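Local coordinates for protein succinyl-CoA ligase (ADP-forming) subunit alpha (Methanosaeta concilii, PDB 6HXI) that belongs to the succinyl-CoA synthetase alpha-subunit family, carries a helical citrate synthase-like region in the same chain, and binds coenzyme A, at residues I162-C171 with V325-P334; R380-I388 with E396-E406. All blocks are in the same frame, centred on the assembly; numbering follows the deposited sequence.

Interaction 1. Residues I162-C171 with V325-P334; sequences IASKLYRPGC and VQKFDEPEVP
Tyr167 and Arg168 both start with CG wedged between backbone N and carbonyl carbon (chi1 49° and 45°), which swings the two side chains over toward 325-334. There the tyrosine ring receives Pro334: CD sits 3.6 Å from the centroid of the Tyr167 ring, almost exactly on the normal, a CH-pi contact over the face. Pro331 CG comes to the ring's edge, and Val333 CG2 reaches Tyr167 OH. The arginine chain bends at chi2 and lays its guanidinium between two neighbours, with Phe328 CZ over one face and Lys165 O over the other, while the ring of Phe328 is steeply inclined to it and has Arg168 CD at its edge. Glu330 ties this side together. Glu330 OE1 takes Lys165 NZ at 2.8 Å from above the carboxylate plane. Glu330 OE2 accepts a weak, bent bond from Arg168 NE at 3.1 Å. At one end of the contact Ile162 CG2 meets Val333 CG1 at 3.9 Å. At the other, Cys171 SG touches Val325 CG2 at 3.7 Å. Lys165, at positive phi, ends helix 158-163 as the C-prime residue of a Schellman motif. The irregular segment 325-334 is held to this helix end and the following turn by the Lys165-Glu330-Arg168 salt-bridge network and by proline packing.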
loop_
_atom_site.group_PDB
_atom_site.type_symbol
_atom_site.label_atom_id
_atom_site.label_comp_id
_atom_site.label_asym_id
_atom_site.label_seq_id
_atom_site.Cartn_x
_atom_site.Cartn_y
_atom_site.Cartn_z
ATOM N N ILE B 162 -9.406 -51.093 -12.646
ATOM C CA ILE B 162 -8.562 -51.837 -13.586
ATOM C C ILE B 162 -8.436 -53.300 -13.153
ATOM O O ILE B 162 -8.721 -54.196 -13.959
ATOM C CB ILE B 162 -7.194 -51.132 -13.806
ATOM C CG1 ILE B 162 -7.386 -49.798 -14.563
ATOM C CG2 ILE B 162 -6.235 -52.046 -14.549
ATOM C CD1 ILE B 162 -6.263 -48.761 -14.380
ATOM N N ALA B 163 -8.065 -53.545 -11.877
ATOM C CA ALA B 163 -7.899 -54.911 -11.326
ATOM C C ALA B 163 -9.172 -55.752 -11.405
ATOM O O ALA B 163 -9.091 -56.970 -11.562
ATOM C CB ALA B 163 -7.413 -54.846 -9.882
ATOM N N SER B 164 -10.344 -55.111 -11.279
ATOM C CA SER B 164 -11.630 -55.801 -11.365
ATOM C C SER B 164 -12.233 -55.757 -12.778
ATOM O O SER B 164 -13.356 -56.226 -12.973
ATOM C CB SER B 164 -12.599 -55.276 -10.311
ATOM O OG SER B 164 -12.235 -55.780 -9.036
ATOM N N LYS B 165 -11.471 -55.219 -13.768
ATOM C CA LYS B 165 -11.871 -55.126 -15.176
ATOM C C LYS B 165 -13.270 -54.488 -15.369
ATOM O O LYS B 165 -14.086 -54.959 -16.166
ATOM C CB LYS B 165 -11.759 -56.505 -15.881
ATOM C CG LYS B 165 -10.358 -57.116 -15.901
ATOM C CD LYS B 165 -10.298 -58.400 -16.743
ATOM C CE LYS B 165 -10.600 -59.646 -15.942
ATOM N NZ LYS B 165 -10.657 -60.865 -16.797
ATOM N N LEU B 166 -13.526 -53.418 -14.633
ATOM C CA LEU B 166 -14.787 -52.685 -14.644
ATOM C C LEU B 166 -14.917 -51.646 -15.763
ATOM O O LEU B 166 -15.976 -51.044 -15.902
ATOM C CB LEU B 166 -15.042 -52.045 -13.259
ATOM C CG LEU B 166 -15.251 -53.049 -12.098
ATOM C CD1 LEU B 166 -15.172 -52.358 -10.766
ATOM C CD2 LEU B 166 -16.576 -53.832 -12.250
ATOM N N TYR B 167 -13.865 -51.457 -16.568
ATOM C CA TYR B 167 -13.839 -50.540 -17.718
ATOM C C TYR B 167 -14.525 -51.167 -18.968
ATOM O O TYR B 167 -14.724 -50.461 -19.964
ATOM C CB TYR B 167 -12.390 -50.084 -18.035
ATOM C CG TYR B 167 -11.408 -51.235 -18.104
ATOM C CD1 TYR B 167 -11.243 -51.967 -19.277
ATOM C CD2 TYR B 167 -10.686 -51.627 -16.983
ATOM C CE1 TYR B 167 -10.379 -53.061 -19.330
ATOM C CE2 TYR B 167 -9.817 -52.711 -17.028
ATOM C CZ TYR B 167 -9.673 -53.432 -18.200
ATOM O OH TYR B 167 -8.792 -54.480 -18.255
ATOM N N ARG B 168 -14.897 -52.475 -18.893
ATOM C CA ARG B 168 -15.607 -53.261 -19.913
ATOM C C ARG B 168 -16.757 -54.080 -19.292
ATOM O O ARG B 168 -16.547 -54.731 -18.253
ATOM C CB ARG B 168 -14.650 -54.245 -20.646
ATOM C CG ARG B 168 -13.710 -55.006 -19.700
ATOM C CD ARG B 168 -13.580 -56.408 -20.143
ATOM N NE ARG B 168 -13.336 -57.348 -19.056
ATOM C CZ ARG B 168 -14.287 -57.862 -18.285
ATOM N NH1 ARG B 168 -15.543 -57.456 -18.410
ATOM N NH2 ARG B 168 -13.979 -58.735 -17.338
ATOM N N PRO B 169 -17.948 -54.146 -19.944
ATOM C CA PRO B 169 -19.041 -54.965 -19.377
ATOM C C PRO B 169 -18.877 -56.476 -19.530
ATOM O O PRO B 169 -18.234 -56.962 -20.462
ATOM C CB PRO B 169 -20.282 -54.485 -20.145
ATOM C CG PRO B 169 -19.760 -54.025 -21.459
ATOM C CD PRO B 169 -18.379 -53.449 -21.175
ATOM N N GLY B 170 -19.499 -57.198 -18.603
ATOM C CA GLY B 170 -19.614 -58.650 -18.605
ATOM C C GLY B 170 -21.074 -59.021 -18.787
ATOM O O GLY B 170 -21.851 -58.220 -19.310
ATOM N N CYS B 171 -21.475 -60.199 -18.315
ATOM C CA CYS B 171 -22.844 -60.720 -18.444
ATOM C C CYS B 171 -23.628 -60.755 -17.130
ATOM O O CYS B 171 -24.789 -61.177 -17.135
ATOM C CB CYS B 171 -22.798 -62.105 -19.078
ATOM S SG CYS B 171 -22.322 -63.422 -17.924
ATOM N N VAL B 325 -23.449 -67.384 -23.229
ATOM C CA VAL B 325 -22.366 -66.414 -23.081
ATOM C C VAL B 325 -21.202 -66.865 -23.975
ATOM O O VAL B 325 -20.862 -68.055 -23.996
ATOM C CB VAL B 325 -21.935 -66.236 -21.595
ATOM C CG1 VAL B 325 -20.759 -65.275 -21.466
ATOM C CG2 VAL B 325 -23.097 -65.742 -20.746
ATOM N N GLN B 326 -20.620 -65.915 -24.729
ATOM C CA GLN B 326 -19.472 -66.159 -25.598
ATOM C C GLN B 326 -18.227 -65.493 -25.007
ATOM O O GLN B 326 -18.336 -64.431 -24.386
ATOM C CB GLN B 326 -19.735 -65.647 -27.025
ATOM C CG GLN B 326 -18.954 -66.408 -28.115
ATOM C CD GLN B 326 -18.625 -65.580 -29.346
ATOM O OE1 GLN B 326 -19.249 -64.548 -29.639
ATOM N NE2 GLN B 326 -17.632 -66.026 -30.106
ATOM N N LYS B 327 -17.046 -66.110 -25.216
ATOM C CA LYS B 327 -15.762 -65.617 -24.710
ATOM C C LYS B 327 -15.139 -64.513 -25.590
ATOM O O LYS B 327 -14.614 -64.790 -26.668
ATOM C CB LYS B 327 -14.785 -66.781 -24.477
ATOM C CG LYS B 327 -13.860 -66.558 -23.292
ATOM C CD LYS B 327 -13.437 -67.883 -22.671
ATOM C CE LYS B 327 -12.663 -67.699 -21.387
ATOM N NZ LYS B 327 -11.248 -67.313 -21.642
ATOM N N PHE B 328 -15.184 -63.261 -25.097
ATOM C CA PHE B 328 -14.653 -62.078 -25.782
ATOM C C PHE B 328 -13.184 -61.771 -25.440
ATOM O O PHE B 328 -12.668 -62.198 -24.400
ATOM C CB PHE B 328 -15.554 -60.845 -25.545
ATOM C CG PHE B 328 -15.580 -60.335 -24.125
ATOM C CD1 PHE B 328 -16.476 -60.853 -23.198
ATOM C CD2 PHE B 328 -14.720 -59.319 -23.717
ATOM C CE1 PHE B 328 -16.501 -60.374 -21.887
ATOM C CE2 PHE B 328 -14.738 -58.849 -22.406
ATOM C CZ PHE B 328 -15.630 -59.376 -21.499
ATOM N N ASP B 329 -12.536 -60.988 -26.316
ATOM C CA ASP B 329 -11.140 -60.594 -26.211
ATOM C C ASP B 329 -10.985 -59.449 -25.222
ATOM O O ASP B 329 -11.755 -58.479 -25.267
ATOM C CB ASP B 329 -10.592 -60.204 -27.599
ATOM C CG ASP B 329 -9.973 -61.354 -28.373
ATOM O OD1 ASP B 329 -9.137 -62.086 -27.784
ATOM O OD2 ASP B 329 -10.304 -61.511 -29.572
ATOM N N GLU B 330 -9.984 -59.563 -24.328
ATOM C CA GLU B 330 -9.694 -58.531 -23.331
ATOM C C GLU B 330 -9.302 -57.201 -23.980
ATOM O O GLU B 330 -8.297 -57.170 -24.699
ATOM C CB GLU B 330 -8.646 -58.997 -22.301
ATOM C CG GLU B 330 -9.200 -59.947 -21.240
ATOM C CD GLU B 330 -10.320 -59.473 -20.320
ATOM O OE1 GLU B 330 -10.831 -60.317 -19.549
ATOM O OE2 GLU B 330 -10.689 -58.274 -20.360
ATOM N N PRO B 331 -10.101 -56.107 -23.800
ATOM C CA PRO B 331 -9.746 -54.827 -24.446
ATOM C C PRO B 331 -8.484 -54.205 -23.842
ATOM O O PRO B 331 -7.987 -54.697 -22.821
ATOM C CB PRO B 331 -11.000 -53.964 -24.258
ATOM C CG PRO B 331 -11.648 -54.498 -23.042
ATOM C CD PRO B 331 -11.330 -55.976 -22.988
ATOM N N GLU B 332 -7.938 -53.166 -24.498
ATOM C CA GLU B 332 -6.710 -52.507 -24.049
ATOM C C GLU B 332 -6.819 -52.043 -22.592
ATOM O O GLU B 332 -7.832 -51.442 -22.222
ATOM C CB GLU B 332 -6.325 -51.348 -24.985
ATOM C CG GLU B 332 -5.958 -51.779 -26.401
ATOM C CD GLU B 332 -4.715 -52.640 -26.565
ATOM O OE1 GLU B 332 -3.612 -52.181 -26.186
ATOM O OE2 GLU B 332 -4.843 -53.765 -27.104
ATOM N N VAL B 333 -5.811 -52.393 -21.759
ATOM C CA VAL B 333 -5.764 -52.032 -20.343
ATOM C C VAL B 333 -5.508 -50.504 -20.226
ATOM O O VAL B 333 -4.464 -50.016 -20.678
ATOM C CB VAL B 333 -4.787 -52.905 -19.503
ATOM C CG1 VAL B 333 -4.682 -52.405 -18.063
ATOM C CG2 VAL B 333 -5.216 -54.371 -19.513
ATOM N N PRO B 334 -6.481 -49.734 -19.680
ATOM C CA PRO B 334 -6.307 -48.273 -19.601
ATOM C C PRO B 334 -5.287 -47.798 -18.549
ATOM O O PRO B 334 -4.888 -48.574 -17.663
ATOM C CB PRO B 334 -7.728 -47.756 -19.336
ATOM C CG PRO B 334 -8.633 -48.968 -19.374
ATOM C CD PRO B 334 -7.781 -50.150 -19.122
#

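Interaction 2. Residues R380-I388 with E396-E406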
loop_
_atom_site.group_PDB
_atom_site.type_symbol
_atom_site.label_atom_id
_atom_site.label_comp_id
_atom_site.label_asym_id
_atom_site.label_seq_id
_atom_site.Cartn_x
_atom_site.Cartn_y
_atom_site.Cartn_z
ATOM N N ARG B 380 3.410 -17.851 30.092
ATOM C CA ARG B 380 4.556 -17.192 30.716
ATOM C C ARG B 380 4.455 -15.691 30.719
ATOM O O ARG B 380 5.365 -15.015 31.208
ATOM C CB ARG B 380 5.883 -17.671 30.123
ATOM C CG ARG B 380 6.259 -19.085 30.640
ATOM C CD ARG B 380 7.091 -19.869 29.633
ATOM N NE ARG B 380 8.482 -19.413 29.549
ATOM C CZ ARG B 380 9.523 -20.100 30.013
ATOM N NH1 ARG B 380 10.752 -19.618 29.891
ATOM N NH2 ARG B 380 9.343 -21.280 30.600
ATOM N N LYS B 381 3.344 -15.143 30.197
ATOM C CA LYS B 381 3.101 -13.691 30.163
ATOM C C LYS B 381 4.256 -12.924 29.528
ATOM O O LYS B 381 4.637 -11.864 30.005
ATOM C CB LYS B 381 2.776 -13.154 31.559
ATOM C CG LYS B 381 1.733 -13.948 32.320
ATOM C CD LYS B 381 0.292 -13.724 31.884
ATOM C CE LYS B 381 -0.634 -14.607 32.690
ATOM N NZ LYS B 381 -0.720 -14.143 34.108
ATOM N N MET B 382 4.814 -13.476 28.437
ATOM C CA MET B 382 5.901 -12.876 27.652
ATOM C C MET B 382 5.526 -11.506 27.102
ATOM O O MET B 382 6.400 -10.675 26.879
ATOM C CB MET B 382 6.344 -13.831 26.521
ATOM C CG MET B 382 7.108 -15.047 27.103
ATOM S SD MET B 382 7.938 -16.030 25.836
ATOM C CE MET B 382 9.180 -14.836 25.272
ATOM N N GLY B 383 4.233 -11.284 26.932
ATOM C CA GLY B 383 3.698 -10.021 26.463
ATOM C C GLY B 383 4.000 -9.777 24.994
ATOM O O GLY B 383 4.714 -10.554 24.354
ATOM N N ILE B 384 3.523 -8.641 24.484
ATOM C CA ILE B 384 3.729 -8.228 23.117
ATOM C C ILE B 384 5.228 -8.061 22.845
ATOM O O ILE B 384 5.690 -8.508 21.797
ATOM C CB ILE B 384 2.872 -6.977 22.751
ATOM C CG1 ILE B 384 1.356 -7.323 22.813
ATOM C CG2 ILE B 384 3.223 -6.436 21.368
ATOM C CD1 ILE B 384 0.431 -6.117 22.910
ATOM N N GLY B 385 5.979 -7.485 23.792
ATOM C CA GLY B 385 7.422 -7.298 23.644
ATOM C C GLY B 385 8.143 -8.623 23.485
ATOM O O GLY B 385 9.047 -8.718 22.676
ATOM N N GLY B 386 7.707 -9.645 24.244
ATOM C CA GLY B 386 8.253 -10.992 24.191
ATOM C C GLY B 386 7.933 -11.661 22.869
ATOM O O GLY B 386 8.774 -12.350 22.323
ATOM N N VAL B 387 6.713 -11.460 22.352
ATOM C CA VAL B 387 6.270 -12.004 21.072
ATOM C C VAL B 387 7.112 -11.381 19.910
ATOM O O VAL B 387 7.546 -12.095 19.019
ATOM C CB VAL B 387 4.735 -11.862 20.857
ATOM C CG1 VAL B 387 4.358 -12.083 19.395
ATOM C CG2 VAL B 387 3.966 -12.820 21.738
ATOM N N ILE B 388 7.401 -10.093 19.982
ATOM C CA ILE B 388 8.258 -9.414 19.003
ATOM C C ILE B 388 9.689 -9.958 19.138
ATOM O O ILE B 388 10.324 -10.212 18.132
ATOM C CB ILE B 388 8.154 -7.874 19.219
ATOM C CG1 ILE B 388 6.753 -7.366 18.746
ATOM C CG2 ILE B 388 9.305 -7.126 18.556
ATOM C CD1 ILE B 388 6.370 -5.897 19.085
ATOM N N GLU B 396 14.397 -15.051 23.353
ATOM C CA GLU B 396 13.577 -15.012 24.547
ATOM C C GLU B 396 14.221 -13.854 25.290
ATOM O O GLU B 396 15.324 -13.985 25.790
ATOM C CB GLU B 396 13.662 -16.333 25.331
ATOM C CG GLU B 396 12.641 -16.368 26.463
ATOM C CD GLU B 396 12.248 -17.713 27.055
ATOM O OE1 GLU B 396 11.346 -17.716 27.928
ATOM O OE2 GLU B 396 12.814 -18.756 26.642
ATOM N N LEU B 397 13.614 -12.672 25.200
ATOM C CA LEU B 397 14.270 -11.477 25.746
ATOM C C LEU B 397 14.082 -11.371 27.211
ATOM O O LEU B 397 13.018 -11.750 27.697
ATOM C CB LEU B 397 13.701 -10.198 25.082
ATOM C CG LEU B 397 13.998 -9.977 23.604
ATOM C CD1 LEU B 397 13.193 -8.866 23.116
ATOM C CD2 LEU B 397 15.489 -9.655 23.387
ATOM N N PRO B 398 15.031 -10.716 27.929
ATOM C CA PRO B 398 14.797 -10.476 29.360
ATOM C C PRO B 398 13.645 -9.496 29.536
ATOM O O PRO B 398 13.324 -8.745 28.605
ATOM C CB PRO B 398 16.132 -9.922 29.871
ATOM C CG PRO B 398 16.921 -9.578 28.680
ATOM C CD PRO B 398 16.328 -10.168 27.463
ATOM N N GLU B 399 13.008 -9.525 30.700
ATOM C CA GLU B 399 11.872 -8.658 31.060
ATOM C C GLU B 399 12.089 -7.169 30.759
ATOM O O GLU B 399 11.201 -6.576 30.160
ATOM C CB GLU B 399 11.449 -8.863 32.536
ATOM C CG GLU B 399 10.789 -10.236 32.709
ATOM C CD GLU B 399 10.287 -10.637 34.081
ATOM O OE1 GLU B 399 9.712 -9.770 34.781
ATOM O OE2 GLU B 399 10.403 -11.839 34.421
ATOM N N TYR B 400 13.265 -6.583 31.088
ATOM C CA TYR B 400 13.521 -5.178 30.791
ATOM C C TYR B 400 13.545 -4.870 29.287
ATOM O O TYR B 400 13.192 -3.760 28.892
ATOM C CB TYR B 400 14.808 -4.625 31.473
ATOM C CG TYR B 400 16.076 -5.155 30.835
ATOM C CD1 TYR B 400 16.628 -6.359 31.244
ATOM C CD2 TYR B 400 16.648 -4.514 29.733
ATOM C CE1 TYR B 400 17.758 -6.880 30.634
ATOM C CE2 TYR B 400 17.730 -5.080 29.049
ATOM C CZ TYR B 400 18.279 -6.266 29.509
ATOM O OH TYR B 400 19.411 -6.832 28.975
ATOM N N ALA B 401 14.017 -5.816 28.460
ATOM C CA ALA B 401 14.069 -5.620 27.009
ATOM C C ALA B 401 12.627 -5.683 26.406
ATOM O O ALA B 401 12.233 -4.788 25.672
ATOM C CB ALA B 401 14.993 -6.668 26.361
ATOM N N ALA B 402 11.832 -6.707 26.766
ATOM C CA ALA B 402 10.450 -6.862 26.291
ATOM C C ALA B 402 9.586 -5.660 26.746
ATOM O O ALA B 402 8.808 -5.167 25.960
ATOM C CB ALA B 402 9.869 -8.171 26.825
ATOM N N HIS B 403 9.777 -5.147 27.974
ATOM C CA HIS B 403 9.035 -3.980 28.440
ATOM C C HIS B 403 9.475 -2.720 27.734
ATOM O O HIS B 403 8.657 -1.839 27.529
ATOM C CB HIS B 403 9.169 -3.808 29.960
ATOM C CG HIS B 403 8.284 -2.738 30.533
ATOM N ND1 HIS B 403 8.698 -1.394 30.593
ATOM C CD2 HIS B 403 7.053 -2.834 31.090
ATOM C CE1 HIS B 403 7.714 -0.732 31.193
ATOM N NE2 HIS B 403 6.705 -1.549 31.520
ATOM N N PHE B 404 10.755 -2.612 27.378
ATOM C CA PHE B 404 11.244 -1.478 26.621
ATOM C C PHE B 404 10.573 -1.421 25.250
ATOM O O PHE B 404 10.133 -0.360 24.829
ATOM C CB PHE B 404 12.772 -1.517 26.491
ATOM C CG PHE B 404 13.329 -0.287 25.843
ATOM C CD1 PHE B 404 13.361 0.928 26.525
ATOM C CD2 PHE B 404 13.768 -0.316 24.525
ATOM C CE1 PHE B 404 13.842 2.093 25.894
ATOM C CE2 PHE B 404 14.264 0.849 23.905
ATOM C CZ PHE B 404 14.271 2.042 24.585
ATOM N N ILE B 405 10.444 -2.577 24.574
ATOM C CA ILE B 405 9.783 -2.661 23.272
ATOM C C ILE B 405 8.347 -2.146 23.389
ATOM O O ILE B 405 7.935 -1.317 22.571
ATOM C CB ILE B 405 9.843 -4.104 22.690
ATOM C CG1 ILE B 405 11.305 -4.441 22.279
ATOM C CG2 ILE B 405 8.863 -4.236 21.475
ATOM C CD1 ILE B 405 11.551 -5.926 21.986
ATOM N N GLU B 406 7.634 -2.577 24.440
ATOM C CA GLU B 406 6.252 -2.159 24.680
ATOM C C GLU B 406 6.156 -0.671 25.046
ATOM O O GLU B 406 5.196 -0.019 24.654
ATOM C CB GLU B 406 5.631 -3.016 25.757
ATOM C CG GLU B 406 5.477 -4.473 25.295
ATOM C CD GLU B 406 4.748 -5.386 26.265
ATOM O OE1 GLU B 406 4.924 -6.620 26.179
ATOM O OE2 GLU B 406 3.970 -4.869 27.096
HETATM O O HOH W 1 11.131 -12.650 23.595
#
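The Arg380 guanidinium meets the Glu396 carboxylate at its edge, the two planes turned 52° apart: Arg380 NH1 donates to Glu396 OE1 on the syn side at 2.8 Å, tilted slightly from both planes. Arg380 is exposed and poorly ordered; the other oxygen, Glu396 OE2, has a weak bond to Gln617 of a third subunit. Met382 CE rests on Glu396 CG. The second carboxylate, that of Glu406, reaches across to the start of the other helix. With CG anti to its own carbonyl carbon and the chain extended beyond, Glu406 OE1 comes to Gly385 N at 2.7 Å, a nearly straight bond (174°) on the anti side. Because that amide lies near the N-terminal end of helix 383-393, the helix would probably stabilise the negative charge. The segments 383-388 and 399-406 of helices 383-393 and 399-412 cross at 103°, their axes approaching to 7.2 Å, a close helix-helix crossing built on small residues. Gly385 CA presses on Ala402 O at 3.4 Å in a CA-H...O contact. Ala402 CB faces Gly386 N. Past the crossing, Ile388 CD1 packs on Ile405 CG2 at 3.8 Å, the two side chains running in opposite directions, with helix 571-594 against both. A water donates to Gly386 O and accepts from Leu397 N, bridging the helix to the segment before Pro398.

In the fold
The two contacts lie on opposite sides of the chain's centre, with about 51 Å between their nearest atoms, and share no helix or strand. Interaction 1 is in the alpha/beta part of the chain, where an irregular segment lies against a helix end and turn; no other chain of the assembly touches it. Charge and proline-aromatic packing carry it, much of it toward the surface. Interaction 2 joins successive helices in the all-helical part and is more buried at its middle, where glycine and alanine let backbones approach and a single direct polar bond sits among apolar packing. Residues of this contact also touch two further copies of the protein, so it borders the assembly's interfaces.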